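Local coordinates for major royal jelly protein 1 (Apis mellifera, PDB 5YYL) that is the most abundant protein of royal jelly, probably serving a nutritional role in larval food, and binds the sterol 24-methylenecholesterol, at residues 107-112 and 157-162; 124-128 and 185-190; 230-234 and 250-254; 236-240 and 270-274. The contacts are given in a common frame with arbitrary orientation. Residues are numbered along the deposited sequence.

In the fold
In a six-bladed beta-propeller, neighbouring blades can meet both near the axis and at the periphery, and these four contacts sample both levels. Contact 2, about 7 Å from the centre of the chain, sets two innermost strands side by side. Contact 1, centred about 17 Å from it, joins the outer parts of two blades; contacts 3 and 4 lie on the opposite side of the chain's centre from contact 1, about 34 and 38 Å from it between centres. Contacts 3 and 4, with centres only 8 Å apart, share backbone hydrogen bonds, Asp-234 with Ala-271 and Gly-252 with Val-270. Ser-186 and Ser-254 connect contact 2 to contact 3. All four lie away from the sterol pocket around Pro-364.

Contact 1 of 4, residues 107-112 and 157-162; sequences YPDWSF and FDLTTS
Three aromatic rings carry this contact between two propeller blades. The 107-112 segment is a loop that opens with a cis peptide bond between Tyr-107 and Pro-108 and enters a 3-10 turn at 110-112. Segment 157-162 leaves its strand after Asp-158 and turns tightly, with Ser-162 N bonded to Asp-158 O at 2.8 Å and Ser-162 in a left-handed conformation (67/15). The closest CA pair is Pro-108 and Ser-162, 5.8 Å apart.

The aromatic cluster is built from two T-shaped pairs. Tyr-107 (chi1 t) turns its edge to the face of Phe-157 (m), centroids 6.0 Å apart and planes at 75°; Phe-157 turns its edge to the face of Phe-112 (m), centroids 5.5 Å apart and planes at 75°. Apolar contacts fill in: Pro-108 CG meets Phe-157 CE1 at 3.7 Å, and Tyr-107 CZ lies 4.4 Å from Leu-159 CD2. No hydrogen bond crosses. Around the cluster, Leu-90 of strand 90-94, Leu-135 of strand 134-139 and Leu-164 of strand 163-169 extend the packing between the blades.

Contact 2 of 4, residues 124-128 and 185-190; sequences ASKLA and LSSLAV
How innermost strands pack around a propeller axis is illustrated by strands 124-128 and 185-190. They run parallel, with 8° between their directions and 6.0 Å between their axes; CA pairs are Ser-125 with Ser-186 (6.1 Å), Lys-126 with Leu-188 (6.0 Å) and Ala-128 with Ala-189 (6.5 Å). Most of each strand is extended, but Ser-125 (-73/-44) and Ser-186 (-122/8) are kinked. Each kink, with the residue after it, faces a single residue of its own blade, Leu-138 and Ala-206 respectively, consistent with classic beta bulges.

Side-chain conformations set the fit. Ser-125, chi1 t, sends OG to Leu-185 O, donating a 3.1 Å hydrogen bond. Lys-126 has an off-well chi1 of -118° and chi2 p, which carries its chain obliquely back past Ser-187, CD 3.6 Å from Ser-186 O; its NZ bonds Ser-67 O. Leu-188 (t, then p) places CD2 4.0 Å from Ala-128 CB, while Val-190 (t) CG2 lies 3.5 Å from Ala-128 CB. A water donates to Leu-127 O (2.6 Å) and Leu-188 O (2.8 Å). With no direct backbone hydrogen bond, the strands remain edges of separate blades, joined by one serine, a water and small apolar surfaces.

Contact 3 of 4, residues 230-234 and 250-254; sequences TFDYD and QDGIS
A contact of backbone and side chains between a loop and the start of an inner strand, this pairing lies where the chain passes from one blade to the next. Segment 230-234 belongs to the connection after strand 225-226, and 250-254 leads into strand 253-258. The two run antiparallel, with Tyr-233 CA 4.2 Å from Gly-252 CA and Phe-231 CA 4.8 Å from Ile-253 CA. One hydrogen bond crosses, from Ile-253 N to Phe-231 O (3.2 Å, 147°), and Gly-252 CA adds a CA-H...O contact to Phe-231 O at 3.6 Å. Gly-252 (-102/-136) has no room for a side chain, since a CB would fall 2.4 Å from Phe-231 O.

In the propeller, strand 253-258 is the innermost of its blade, so the loop is laid against the entry to that strand. CH-pi contacts border the glycine. Ile-253 (t, t) sets CD1 over the face of Phe-231 (chi1 m), 4.0 Å from its centroid; Gln-250 (m) sets CB over the face of Tyr-233, 4.1 Å from its centroid. Tyr-233 has an off-well chi1 of 91°, and its CB sits 3.3 Å from Asp-251 O. Tyr-295 and Tyr-267 meet the Phe-231 ring, and Glu-211 accepts a bond from Tyr-233 N.

Contact 4 of 4, residues 236-240 and 270-274; sequences KFTKM and VASTS
Val-270 begins 270-274 just beyond strand 264-269, with phi/psi of -59/-50 and chi1 t; its CG1 packs 3.7 Å from Met-240 CE. Met-240 reaches it with an off-well chi1 of 22° followed by t and p. Next comes Ala-271 (-85/82), centre of an inverse gamma turn closed by a weak bond from Ser-272 N to Val-270 O (3.1 Å). It makes the closest backbone approach: its CA lies 4.6 Å from Thr-238 CA and forms a CA-H...O contact with Phe-237 O at 3.1 Å, while its CB sits 3.8 Å from Thr-238 CA.

The 270-274 loop joins the second and third strands of a propeller blade, and the segment packed on it leads into the small hairpin of strands 239-242 and 245-248, inserted between two blades. Ser-272 is extended (-169/162); its CB points away from 236-240, and OG bonds Pro-269 O. Thr-273 (chi1 p) points toward 236-240, placing CG2 over the face of Phe-237 (chi1 m), 3.5 Å from the centroid in a CH-pi contact. Ser-274 OG pairs with Asn-300 N. No hydrogen bond crosses between the segments, but Phe-237 O accepts one from Gln-305 NE2.

Contact 1 of 4, residues 107-112 and 157-162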
loop_
_atom_site.group_PDB
_atom_site.type_symbol
_atom_site.label_atom_id
_atom_site.label_comp_id
_atom_site.label_asym_id
_atom_site.label_seq_id
_atom_site.Cartn_x
_atom_site.Cartn_y
_atom_site.Cartn_z
ATOM N N TYR A 107 -27.766 16.558 -19.536
ATOM C CA TYR A 107 -27.843 15.117 -19.251
ATOM C C TYR A 107 -29.132 14.560 -19.889
ATOM O O TYR A 107 -30.171 15.202 -19.792
ATOM C CB TYR A 107 -27.840 14.872 -17.729
ATOM C CG TYR A 107 -27.819 13.418 -17.307
ATOM C CD1 TYR A 107 -26.623 12.753 -17.140
ATOM C CD2 TYR A 107 -29.001 12.717 -17.046
ATOM C CE1 TYR A 107 -26.577 11.422 -16.725
ATOM C CE2 TYR A 107 -28.981 11.378 -16.655
ATOM C CZ TYR A 107 -27.760 10.745 -16.491
ATOM O OH TYR A 107 -27.701 9.430 -16.102
ATOM N N PRO A 108 -29.094 13.392 -20.539
ATOM C CA PRO A 108 -27.881 12.600 -20.814
ATOM C C PRO A 108 -26.974 13.233 -21.877
ATOM O O PRO A 108 -25.767 13.338 -21.676
ATOM C CB PRO A 108 -28.450 11.282 -21.329
ATOM C CG PRO A 108 -29.754 11.139 -20.615
ATOM C CD PRO A 108 -30.277 12.527 -20.350
ATOM N N ASP A 109 -27.577 13.650 -22.986
ATOM C CA ASP A 109 -26.904 14.355 -24.087
ATOM C C ASP A 109 -27.825 15.522 -24.464
ATOM O O ASP A 109 -28.877 15.701 -23.834
ATOM C CB ASP A 109 -26.679 13.397 -25.281
ATOM C CG ASP A 109 -27.875 12.436 -25.526
ATOM O OD1 ASP A 109 -29.009 12.919 -25.744
ATOM O OD2 ASP A 109 -27.667 11.199 -25.469
ATOM N N TRP A 110 -27.454 16.302 -25.480
ATOM C CA TRP A 110 -28.327 17.395 -25.978
ATOM C C TRP A 110 -29.713 16.975 -26.535
ATOM O O TRP A 110 -30.609 17.818 -26.632
ATOM C CB TRP A 110 -27.591 18.225 -27.027
ATOM C CG TRP A 110 -26.499 19.054 -26.465
ATOM C CD1 TRP A 110 -25.193 18.688 -26.284
ATOM C CD2 TRP A 110 -26.610 20.407 -25.998
ATOM N NE1 TRP A 110 -24.483 19.734 -25.731
ATOM C CE2 TRP A 110 -25.327 20.800 -25.548
ATOM C CE3 TRP A 110 -27.673 21.325 -25.906
ATOM C CZ2 TRP A 110 -25.076 22.078 -25.026
ATOM C CZ3 TRP A 110 -27.424 22.593 -25.387
ATOM C CH2 TRP A 110 -26.135 22.955 -24.953
ATOM N N SER A 111 -29.880 15.697 -26.889
ATOM C CA SER A 111 -31.167 15.121 -27.343
ATOM C C SER A 111 -32.373 15.464 -26.456
ATOM O O SER A 111 -33.474 15.719 -26.965
ATOM C CB SER A 111 -31.048 13.592 -27.452
ATOM N N PHE A 112 -32.156 15.487 -25.135
ATOM C CA PHE A 112 -33.222 15.768 -24.150
ATOM C C PHE A 112 -33.371 17.260 -23.816
ATOM O O PHE A 112 -34.339 17.645 -23.155
ATOM C CB PHE A 112 -32.990 14.943 -22.879
ATOM C CG PHE A 112 -33.040 13.457 -23.110
ATOM C CD1 PHE A 112 -31.931 12.779 -23.618
ATOM C CD2 PHE A 112 -34.201 12.731 -22.851
ATOM C CE1 PHE A 112 -31.968 11.409 -23.837
ATOM C CE2 PHE A 112 -34.243 11.364 -23.071
ATOM C CZ PHE A 112 -33.128 10.699 -23.566
ATOM N N PHE A 157 -34.422 7.630 -15.599
ATOM C CA PHE A 157 -33.177 7.183 -16.236
ATOM C C PHE A 157 -32.431 6.168 -15.377
ATOM O O PHE A 157 -32.493 6.232 -14.161
ATOM C CB PHE A 157 -32.258 8.367 -16.482
ATOM C CG PHE A 157 -32.863 9.427 -17.343
ATOM C CD1 PHE A 157 -32.702 9.389 -18.722
ATOM C CD2 PHE A 157 -33.580 10.474 -16.786
ATOM C CE1 PHE A 157 -33.250 10.372 -19.524
ATOM C CE2 PHE A 157 -34.136 11.461 -17.582
ATOM C CZ PHE A 157 -33.960 11.413 -18.953
ATOM N N ASP A 158 -31.724 5.236 -16.017
ATOM C CA ASP A 158 -30.794 4.350 -15.316
ATOM C C ASP A 158 -29.448 5.063 -15.258
ATOM O O ASP A 158 -28.815 5.288 -16.297
ATOM C CB ASP A 158 -30.676 2.995 -16.025
ATOM C CG ASP A 158 -29.878 1.959 -15.219
ATOM O OD1 ASP A 158 -29.654 2.154 -14.005
ATOM O OD2 ASP A 158 -29.482 0.925 -15.805
ATOM N N LEU A 159 -29.034 5.424 -14.045
ATOM C CA LEU A 159 -27.790 6.169 -13.829
ATOM C C LEU A 159 -26.544 5.403 -14.223
ATOM O O LEU A 159 -25.543 6.020 -14.597
ATOM C CB LEU A 159 -27.669 6.656 -12.371
ATOM C CG LEU A 159 -28.653 7.782 -12.018
ATOM C CD1 LEU A 159 -28.927 7.810 -10.542
ATOM C CD2 LEU A 159 -28.138 9.137 -12.463
ATOM N N THR A 160 -26.612 4.071 -14.157
ATOM C CA THR A 160 -25.483 3.220 -14.569
ATOM C C THR A 160 -25.201 3.360 -16.074
ATOM O O THR A 160 -24.041 3.383 -16.478
ATOM C CB THR A 160 -25.718 1.721 -14.235
ATOM O OG1 THR A 160 -26.818 1.217 -14.991
ATOM C CG2 THR A 160 -26.006 1.503 -12.751
ATOM N N THR A 161 -26.259 3.474 -16.885
ATOM C CA THR A 161 -26.142 3.546 -18.349
ATOM C C THR A 161 -26.336 4.925 -18.964
ATOM O O THR A 161 -25.975 5.113 -20.114
ATOM C CB THR A 161 -27.191 2.639 -19.020
ATOM O OG1 THR A 161 -28.504 3.151 -18.759
ATOM C CG2 THR A 161 -27.095 1.207 -18.506
ATOM N N SER A 162 -26.936 5.859 -18.229
ATOM C CA SER A 162 -27.364 7.168 -18.766
ATOM C C SER A 162 -28.502 7.068 -19.799
ATOM O O SER A 162 -28.781 8.036 -20.513
ATOM C CB SER A 162 -26.190 7.968 -19.358
ATOM O OG SER A 162 -25.020 7.878 -18.568
#

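Contact 2 of 4, residues 124-128 and 185-190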
loop_
_atom_site.group_PDB
_atom_site.type_symbol
_atom_site.label_atom_id
_atom_site.label_comp_id
_atom_site.label_asym_id
_atom_site.label_seq_id
_atom_site.Cartn_x
_atom_site.Cartn_y
_atom_site.Cartn_z
ATOM N N ALA A 124 -37.211 20.440 -16.151
ATOM C CA ALA A 124 -36.914 19.566 -15.014
ATOM C C ALA A 124 -37.043 20.365 -13.716
ATOM O O ALA A 124 -36.123 21.058 -13.285
ATOM C CB ALA A 124 -35.519 18.968 -15.142
ATOM N N SER A 125 -38.222 20.292 -13.123
ATOM C CA SER A 125 -38.555 21.058 -11.942
ATOM C C SER A 125 -37.830 20.493 -10.714
ATOM O O SER A 125 -37.265 21.252 -9.934
ATOM C CB SER A 125 -40.071 21.026 -11.738
ATOM O OG SER A 125 -40.462 21.894 -10.700
ATOM N N LYS A 126 -37.829 19.162 -10.579
ATOM C CA LYS A 126 -37.284 18.476 -9.407
ATOM C C LYS A 126 -36.700 17.115 -9.772
ATOM O O LYS A 126 -37.106 16.512 -10.756
ATOM C CB LYS A 126 -38.388 18.296 -8.366
ATOM C CG LYS A 126 -38.155 18.995 -7.035
ATOM C CD LYS A 126 -38.258 20.508 -7.142
ATOM C CE LYS A 126 -37.629 21.192 -5.921
ATOM N NZ LYS A 126 -37.371 22.636 -6.192
ATOM N N LEU A 127 -35.767 16.638 -8.954
ATOM C CA LEU A 127 -35.086 15.362 -9.151
ATOM C C LEU A 127 -35.144 14.511 -7.890
ATOM O O LEU A 127 -35.388 15.001 -6.797
ATOM C CB LEU A 127 -33.628 15.574 -9.534
ATOM C CG LEU A 127 -33.330 16.467 -10.737
ATOM C CD1 LEU A 127 -31.818 16.690 -10.857
ATOM C CD2 LEU A 127 -33.893 15.892 -12.038
ATOM N N ALA A 128 -34.922 13.221 -8.073
ATOM C CA ALA A 128 -34.893 12.267 -6.979
ATOM C C ALA A 128 -34.122 11.032 -7.405
ATOM O O ALA A 128 -34.302 10.554 -8.526
ATOM C CB ALA A 128 -36.294 11.884 -6.577
ATOM N N LEU A 185 -46.409 21.830 -11.019
ATOM C CA LEU A 185 -45.793 20.711 -10.314
ATOM C C LEU A 185 -44.371 21.082 -9.848
ATOM O O LEU A 185 -43.432 21.151 -10.651
ATOM C CB LEU A 185 -45.800 19.477 -11.234
ATOM C CG LEU A 185 -47.173 19.110 -11.852
ATOM C CD1 LEU A 185 -47.187 17.723 -12.461
ATOM C CD2 LEU A 185 -48.297 19.206 -10.832
ATOM N N SER A 186 -44.224 21.335 -8.553
ATOM C CA SER A 186 -43.056 22.028 -7.977
ATOM C C SER A 186 -42.264 21.268 -6.891
ATOM O O SER A 186 -41.430 21.868 -6.219
ATOM C CB SER A 186 -43.599 23.288 -7.314
ATOM O OG SER A 186 -44.429 22.950 -6.172
ATOM N N SER A 187 -42.582 19.995 -6.667
ATOM C CA SER A 187 -41.994 19.224 -5.564
ATOM C C SER A 187 -42.159 17.727 -5.818
ATOM O O SER A 187 -43.131 17.300 -6.439
ATOM C CB SER A 187 -42.629 19.614 -4.217
ATOM O OG SER A 187 -41.658 19.636 -3.176
ATOM N N LEU A 188 -41.190 16.949 -5.354
ATOM C CA LEU A 188 -41.084 15.544 -5.730
ATOM C C LEU A 188 -40.444 14.749 -4.608
ATOM O O LEU A 188 -39.525 15.227 -3.925
ATOM C CB LEU A 188 -40.255 15.391 -7.003
ATOM C CG LEU A 188 -39.934 14.000 -7.556
ATOM C CD1 LEU A 188 -41.197 13.357 -8.099
ATOM C CD2 LEU A 188 -38.852 14.120 -8.623
ATOM N N ALA A 189 -40.936 13.534 -4.419
ATOM C CA ALA A 189 -40.387 12.616 -3.433
ATOM C C ALA A 189 -40.694 11.212 -3.891
ATOM O O ALA A 189 -41.760 10.966 -4.439
ATOM C CB ALA A 189 -40.996 12.872 -2.078
ATOM N N VAL A 190 -39.762 10.290 -3.664
ATOM C CA VAL A 190 -39.878 8.940 -4.182
ATOM C C VAL A 190 -39.631 7.913 -3.083
ATOM O O VAL A 190 -38.707 8.051 -2.299
ATOM C CB VAL A 190 -38.878 8.749 -5.330
ATOM C CG1 VAL A 190 -38.985 7.343 -5.912
ATOM C CG2 VAL A 190 -39.098 9.812 -6.404
HETATM O O HOH W 1 -36.873 15.493 -4.693
#

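Contact 3 of 4, residues 230-234 and 250-254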
loop_
_atom_site.group_PDB
_atom_site.type_symbol
_atom_site.label_atom_id
_atom_site.label_comp_id
_atom_site.label_asym_id
_atom_site.label_seq_id
_atom_site.Cartn_x
_atom_site.Cartn_y
_atom_site.Cartn_z
ATOM N N THR A 230 -54.943 21.860 4.267
ATOM C CA THR A 230 -53.505 21.848 4.530
ATOM C C THR A 230 -52.665 22.072 3.267
ATOM O O THR A 230 -51.544 22.564 3.371
ATOM C CB THR A 230 -53.064 20.536 5.225
ATOM O OG1 THR A 230 -53.277 19.417 4.363
ATOM C CG2 THR A 230 -53.831 20.343 6.547
ATOM N N PHE A 231 -53.202 21.710 2.099
ATOM C CA PHE A 231 -52.577 22.019 0.789
ATOM C C PHE A 231 -52.828 23.448 0.276
ATOM O O PHE A 231 -52.223 23.845 -0.732
ATOM C CB PHE A 231 -53.050 21.048 -0.309
ATOM C CG PHE A 231 -52.828 19.599 -0.014
ATOM C CD1 PHE A 231 -52.106 19.145 1.090
ATOM C CD2 PHE A 231 -53.343 18.671 -0.891
ATOM C CE1 PHE A 231 -51.947 17.786 1.321
ATOM C CE2 PHE A 231 -53.189 17.315 -0.670
ATOM C CZ PHE A 231 -52.490 16.866 0.437
ATOM N N ASP A 232 -53.717 24.198 0.920
ATOM C CA ASP A 232 -54.126 25.514 0.419
ATOM C C ASP A 232 -53.207 26.607 0.938
ATOM O O ASP A 232 -52.642 26.484 2.028
ATOM C CB ASP A 232 -55.572 25.842 0.817
ATOM C CG ASP A 232 -56.601 24.938 0.148
ATOM O OD1 ASP A 232 -57.726 24.843 0.712
ATOM O OD2 ASP A 232 -56.312 24.349 -0.929
ATOM N N TYR A 233 -53.082 27.684 0.156
ATOM C CA TYR A 233 -52.253 28.824 0.534
ATOM C C TYR A 233 -52.974 29.657 1.588
ATOM O O TYR A 233 -54.203 29.721 1.593
ATOM C CB TYR A 233 -51.873 29.675 -0.694
ATOM C CG TYR A 233 -52.795 30.824 -1.063
ATOM C CD1 TYR A 233 -52.567 32.106 -0.569
ATOM C CD2 TYR A 233 -53.871 30.640 -1.928
ATOM C CE1 TYR A 233 -53.394 33.169 -0.904
ATOM C CE2 TYR A 233 -54.704 31.703 -2.283
ATOM C CZ TYR A 233 -54.457 32.968 -1.760
ATOM O OH TYR A 233 -55.249 34.046 -2.075
ATOM N N ASP A 234 -52.206 30.280 2.484
ATOM C CA ASP A 234 -52.754 31.157 3.499
ATOM C C ASP A 234 -52.442 32.597 3.096
ATOM O O ASP A 234 -51.268 32.945 2.947
ATOM C CB ASP A 234 -52.130 30.823 4.848
ATOM C CG ASP A 234 -52.844 31.480 6.008
ATOM O OD1 ASP A 234 -53.570 32.479 5.793
ATOM O OD2 ASP A 234 -52.664 30.996 7.149
ATOM N N GLN A 250 -48.753 33.704 -3.840
ATOM C CA GLN A 250 -49.998 32.963 -3.571
ATOM C C GLN A 250 -49.851 31.522 -4.063
ATOM O O GLN A 250 -50.446 31.136 -5.071
ATOM C CB GLN A 250 -51.196 33.634 -4.253
ATOM C CG GLN A 250 -51.455 35.069 -3.825
ATOM C CD GLN A 250 -52.703 35.656 -4.474
ATOM O OE1 GLN A 250 -53.021 35.375 -5.644
ATOM N NE2 GLN A 250 -53.420 36.481 -3.711
ATOM N N ASP A 251 -49.042 30.740 -3.349
ATOM C CA ASP A 251 -48.760 29.346 -3.689
ATOM C C ASP A 251 -49.000 28.454 -2.470
ATOM O O ASP A 251 -48.768 28.867 -1.328
ATOM C CB ASP A 251 -47.311 29.180 -4.178
ATOM C CG ASP A 251 -47.024 29.945 -5.456
ATOM O OD1 ASP A 251 -47.642 29.638 -6.491
ATOM O OD2 ASP A 251 -46.159 30.843 -5.431
ATOM N N GLY A 252 -49.471 27.234 -2.737
ATOM C CA GLY A 252 -49.759 26.221 -1.709
ATOM C C GLY A 252 -48.695 25.144 -1.593
ATOM O O GLY A 252 -47.499 25.448 -1.599
ATOM N N ILE A 253 -49.132 23.889 -1.492
ATOM C CA ILE A 253 -48.239 22.744 -1.205
ATOM C C ILE A 253 -46.985 22.689 -2.071
ATOM O O ILE A 253 -47.039 22.524 -3.281
ATOM C CB ILE A 253 -48.988 21.386 -1.258
ATOM C CG1 ILE A 253 -48.089 20.253 -0.777
ATOM C CG2 ILE A 253 -49.573 21.096 -2.634
ATOM C CD1 ILE A 253 -48.828 18.949 -0.585
ATOM N N SER A 254 -45.849 22.862 -1.410
ATOM C CA SER A 254 -44.529 22.509 -1.943
ATOM C C SER A 254 -43.597 22.134 -0.771
ATOM O O SER A 254 -44.072 21.863 0.334
ATOM C CB SER A 254 -43.957 23.663 -2.778
ATOM O OG SER A 254 -43.113 23.139 -3.793
#

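Contact 4 of 4, residues 236-240 and 270-274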
loop_
_atom_site.group_PDB
_atom_site.type_symbol
_atom_site.label_atom_id
_atom_site.label_comp_id
_atom_site.label_asym_id
_atom_site.label_seq_id
_atom_site.Cartn_x
_atom_site.Cartn_y
_atom_site.Cartn_z
ATOM N N LYS A 236 -52.625 35.292 4.852
ATOM C CA LYS A 236 -51.891 35.856 5.997
ATOM C C LYS A 236 -50.359 35.885 5.815
ATOM O O LYS A 236 -49.734 36.886 6.146
ATOM C CB LYS A 236 -52.255 35.054 7.260
ATOM C CG LYS A 236 -52.222 35.786 8.588
ATOM C CD LYS A 236 -52.870 34.917 9.679
ATOM C CE LYS A 236 -54.394 34.818 9.543
ATOM N N PHE A 237 -49.781 34.802 5.285
ATOM C CA PHE A 237 -48.316 34.659 5.101
ATOM C C PHE A 237 -47.920 34.587 3.628
ATOM O O PHE A 237 -47.089 33.772 3.237
ATOM C CB PHE A 237 -47.800 33.420 5.851
ATOM C CG PHE A 237 -48.340 33.308 7.237
ATOM C CD1 PHE A 237 -47.928 34.195 8.225
ATOM C CD2 PHE A 237 -49.292 32.341 7.554
ATOM C CE1 PHE A 237 -48.442 34.114 9.511
ATOM C CE2 PHE A 237 -49.806 32.247 8.844
ATOM C CZ PHE A 237 -49.381 33.134 9.826
ATOM N N THR A 238 -48.507 35.469 2.825
ATOM C CA THR A 238 -48.221 35.525 1.390
ATOM C C THR A 238 -47.010 36.436 1.075
ATOM O O THR A 238 -46.313 36.219 0.085
ATOM C CB THR A 238 -49.505 35.886 0.596
ATOM O OG1 THR A 238 -49.410 35.376 -0.745
ATOM C CG2 THR A 238 -49.812 37.397 0.622
ATOM N N LYS A 239 -46.764 37.428 1.937
ATOM C CA LYS A 239 -45.581 38.303 1.849
ATOM C C LYS A 239 -44.351 37.677 2.519
ATOM O O LYS A 239 -44.400 37.361 3.702
ATOM C CB LYS A 239 -45.878 39.647 2.523
ATOM N N MET A 240 -43.261 37.518 1.768
ATOM C CA MET A 240 -42.013 36.920 2.270
ATOM C C MET A 240 -40.870 37.854 1.947
ATOM O O MET A 240 -40.567 38.054 0.772
ATOM C CB MET A 240 -41.737 35.536 1.629
ATOM C CG MET A 240 -42.411 35.224 0.309
ATOM S SD MET A 240 -42.397 33.426 0.109
ATOM C CE MET A 240 -43.932 32.968 0.931
ATOM N N VAL A 270 -46.536 27.175 0.612
ATOM C CA VAL A 270 -45.470 28.189 0.510
ATOM C C VAL A 270 -45.845 29.425 1.316
ATOM O O VAL A 270 -45.058 29.911 2.116
ATOM C CB VAL A 270 -45.200 28.603 -0.962
ATOM C CG1 VAL A 270 -44.271 29.816 -1.066
ATOM C CG2 VAL A 270 -44.625 27.432 -1.756
ATOM N N ALA A 271 -47.056 29.915 1.100
ATOM C CA ALA A 271 -47.593 30.961 1.938
ATOM C C ALA A 271 -48.217 30.297 3.162
ATOM O O ALA A 271 -49.425 30.088 3.247
ATOM C CB ALA A 271 -48.611 31.781 1.175
ATOM N N SER A 272 -47.370 29.972 4.127
ATOM C CA SER A 272 -47.823 29.425 5.413
ATOM C C SER A 272 -46.645 29.436 6.350
ATOM O O SER A 272 -45.503 29.521 5.903
ATOM C CB SER A 272 -48.359 27.992 5.284
ATOM O OG SER A 272 -47.327 27.046 5.464
ATOM N N THR A 273 -46.914 29.337 7.647
ATOM C CA THR A 273 -45.843 29.211 8.641
ATOM C C THR A 273 -45.985 27.900 9.412
ATOM O O THR A 273 -45.509 27.770 10.529
ATOM C CB THR A 273 -45.794 30.433 9.578
ATOM O OG1 THR A 273 -46.956 30.466 10.399
ATOM C CG2 THR A 273 -45.661 31.728 8.764
ATOM N N SER A 274 -46.619 26.924 8.763
ATOM C CA SER A 274 -46.988 25.663 9.368
ATOM C C SER A 274 -46.070 24.538 8.861
ATOM O O SER A 274 -45.401 24.695 7.822
ATOM C CB SER A 274 -48.432 25.354 8.991
ATOM O OG SER A 274 -49.306 26.432 9.312
#